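Local coordinates for putative lipoprotein (Campylobacter jejuni subsp. jejuni, PDB 2G5G), which binds two cofacial hemes in a dimer and probably serves in bacterial heme uptake, at residues K41-L46 / S239-V244. Residues are numbered along the deposited sequence; the frame is centred on the assembly and turned at random.
Sequences KADVIL and SSKKIV
V44 and I45 pair in parallel with I243 and V244 where strands 44-49 and 243-248 begin, next to each other in the mixed sheet of the ChaN domain. K242 O starts the pairing by accepting from two consecutive amides, D43 N at 2.7 Å and V44 N at 3.1 Å. The side chain of D43 answers in the other direction: with CG anti to its carbonyl carbon (chi1 -56°), OD2 turns its anti lone pair to K242 N, 2.7 Å away and nearly straight at 168°. A water bridges the same OD2 to K242 NZ, whose chain bends back at its last torsion. From there the backbone bonds alternate, V244 N to V44 O and then L46 N to V244 O. On one face, V244 holds CG1 between its backbone N and carbonyl carbon (chi1 65°), pressed tightly on A42 CB at 3.3 Å and alongside I45 CG1 at 3.6 Å. On the other, I243 CD1 lies beside V44 CB (3.7 Å), and the extended K241 chain crosses V44 CG2 at about a right angle, carrying NZ to L208 O and H211 O at the end of helix 187-210. Helix 230-236 packs on L46 and I243 on this side, L208 touches V44, and beyond the pair strand 214-220 hydrogen-bonds to D43 and I45, placing 44-49 inside the sheet.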
loop_
_atom_site.group_PDB
_atom_site.type_symbol
_atom_site.label_atom_id
_atom_site.label_comp_id
_atom_site.label_asym_id
_atom_site.label_seq_id
_atom_site.Cartn_x
_atom_site.Cartn_y
_atom_site.Cartn_z
ATOM N N LYS A 41 -5.353 -32.971 -22.288
ATOM C CA LYS A 41 -6.131 -33.870 -21.426
ATOM C C LYS A 41 -6.707 -33.157 -20.177
ATOM O O LYS A 41 -7.656 -33.633 -19.551
ATOM C CB LYS A 41 -5.272 -35.035 -20.974
ATOM C CG LYS A 41 -4.658 -35.835 -22.112
ATOM C CD LYS A 41 -3.777 -36.948 -21.559
ATOM C CE LYS A 41 -3.479 -37.972 -22.676
ATOM N NZ LYS A 41 -2.384 -38.877 -22.253
ATOM N N ALA A 42 -6.107 -32.034 -19.812
ATOM C CA ALA A 42 -6.462 -31.335 -18.577
ATOM C C ALA A 42 -7.706 -30.502 -18.779
ATOM O O ALA A 42 -8.015 -30.115 -19.901
ATOM C CB ALA A 42 -5.294 -30.465 -18.095
ATOM N N ASP A 43 -8.439 -30.247 -17.691
ATOM C CA ASP A 43 -9.549 -29.284 -17.714
ATOM C C ASP A 43 -9.110 -27.854 -17.392
ATOM O O ASP A 43 -9.718 -26.883 -17.865
ATOM C CB ASP A 43 -10.666 -29.717 -16.727
ATOM C CG ASP A 43 -11.158 -31.119 -17.018
ATOM O OD1 ASP A 43 -11.695 -31.290 -18.116
ATOM O OD2 ASP A 43 -10.943 -32.047 -16.206
ATOM N N VAL A 44 -8.088 -27.754 -16.558
ATOM C CA VAL A 44 -7.518 -26.479 -16.134
ATOM C C VAL A 44 -5.995 -26.540 -16.339
ATOM O O VAL A 44 -5.315 -27.417 -15.794
ATOM C CB VAL A 44 -7.791 -26.213 -14.640
ATOM C CG1 VAL A 44 -7.141 -24.904 -14.208
ATOM C CG2 VAL A 44 -9.334 -26.213 -14.350
ATOM N N ILE A 45 -5.472 -25.596 -17.085
ATOM C CA ILE A 45 -4.039 -25.539 -17.326
ATOM C C ILE A 45 -3.565 -24.255 -16.681
ATOM O O ILE A 45 -4.002 -23.169 -17.060
ATOM C CB ILE A 45 -3.695 -25.533 -18.850
ATOM C CG1 ILE A 45 -4.135 -26.842 -19.504
ATOM C CG2 ILE A 45 -2.179 -25.334 -19.061
ATOM C CD1 ILE A 45 -4.536 -26.699 -20.983
ATOM N N LEU A 46 -2.706 -24.368 -15.671
ATOM C CA LEU A 46 -2.090 -23.172 -15.104
ATOM C C LEU A 46 -0.723 -22.893 -15.728
ATOM O O LEU A 46 0.097 -23.797 -15.801
ATOM C CB LEU A 46 -1.959 -23.245 -13.581
ATOM C CG LEU A 46 -3.217 -23.353 -12.731
ATOM C CD1 LEU A 46 -3.665 -24.770 -12.747
ATOM C CD2 LEU A 46 -2.869 -22.960 -11.291
ATOM N N SER A 239 -12.797 -29.983 -6.390
ATOM C CA SER A 239 -12.932 -30.166 -7.830
ATOM C C SER A 239 -12.439 -31.556 -8.236
ATOM O O SER A 239 -11.405 -32.017 -7.750
ATOM C CB SER A 239 -12.108 -29.121 -8.569
ATOM O OG SER A 239 -12.354 -29.225 -9.971
ATOM N N SER A 240 -13.170 -32.227 -9.133
ATOM C CA SER A 240 -12.630 -33.417 -9.788
ATOM C C SER A 240 -12.012 -33.125 -11.167
ATOM O O SER A 240 -11.616 -34.057 -11.863
ATOM C CB SER A 240 -13.672 -34.514 -9.926
ATOM O OG SER A 240 -13.892 -35.139 -8.679
ATOM N N LYS A 241 -11.946 -31.853 -11.559
ATOM C CA LYS A 241 -11.282 -31.446 -12.811
ATOM C C LYS A 241 -9.849 -31.909 -12.822
ATOM O O LYS A 241 -9.173 -31.933 -11.766
ATOM C CB LYS A 241 -11.309 -29.921 -13.005
ATOM C CG LYS A 241 -12.689 -29.376 -13.424
ATOM C CD LYS A 241 -12.619 -27.923 -13.794
ATOM C CE LYS A 241 -13.969 -27.396 -14.361
ATOM N NZ LYS A 241 -13.717 -25.932 -14.665
ATOM N N LYS A 242 -9.364 -32.264 -13.999
ATOM C CA LYS A 242 -7.935 -32.580 -14.134
ATOM C C LYS A 242 -7.160 -31.286 -14.254
ATOM O O LYS A 242 -7.399 -30.486 -15.166
ATOM C CB LYS A 242 -7.694 -33.454 -15.357
ATOM C CG LYS A 242 -8.395 -34.833 -15.203
ATOM C CD LYS A 242 -8.459 -35.543 -16.543
ATOM C CE LYS A 242 -9.213 -36.872 -16.421
ATOM N NZ LYS A 242 -10.648 -36.641 -15.983
ATOM N N ILE A 243 -6.231 -31.096 -13.321
ATOM C CA ILE A 243 -5.441 -29.873 -13.204
ATOM C C ILE A 243 -3.992 -30.143 -13.637
ATOM O O ILE A 243 -3.363 -31.100 -13.161
ATOM C CB ILE A 243 -5.387 -29.373 -11.727
ATOM C CG1 ILE A 243 -6.782 -29.414 -11.012
ATOM C CG2 ILE A 243 -4.751 -27.976 -11.670
ATOM C CD1 ILE A 243 -7.943 -28.611 -11.794
ATOM N N VAL A 244 -3.430 -29.263 -14.461
ATOM C CA VAL A 244 -2.015 -29.375 -14.865
ATOM C C VAL A 244 -1.352 -27.996 -14.777
ATOM O O VAL A 244 -1.952 -26.965 -15.140
ATOM C CB VAL A 244 -1.809 -30.013 -16.279
ATOM C CG1 VAL A 244 -2.410 -29.118 -17.381
ATOM C CG2 VAL A 244 -0.329 -30.267 -16.535
HETATM O O HOH W 1 -12.308 -26.330 -17.104
HETATM O O HOH W 2 -11.909 -34.414 -16.528
#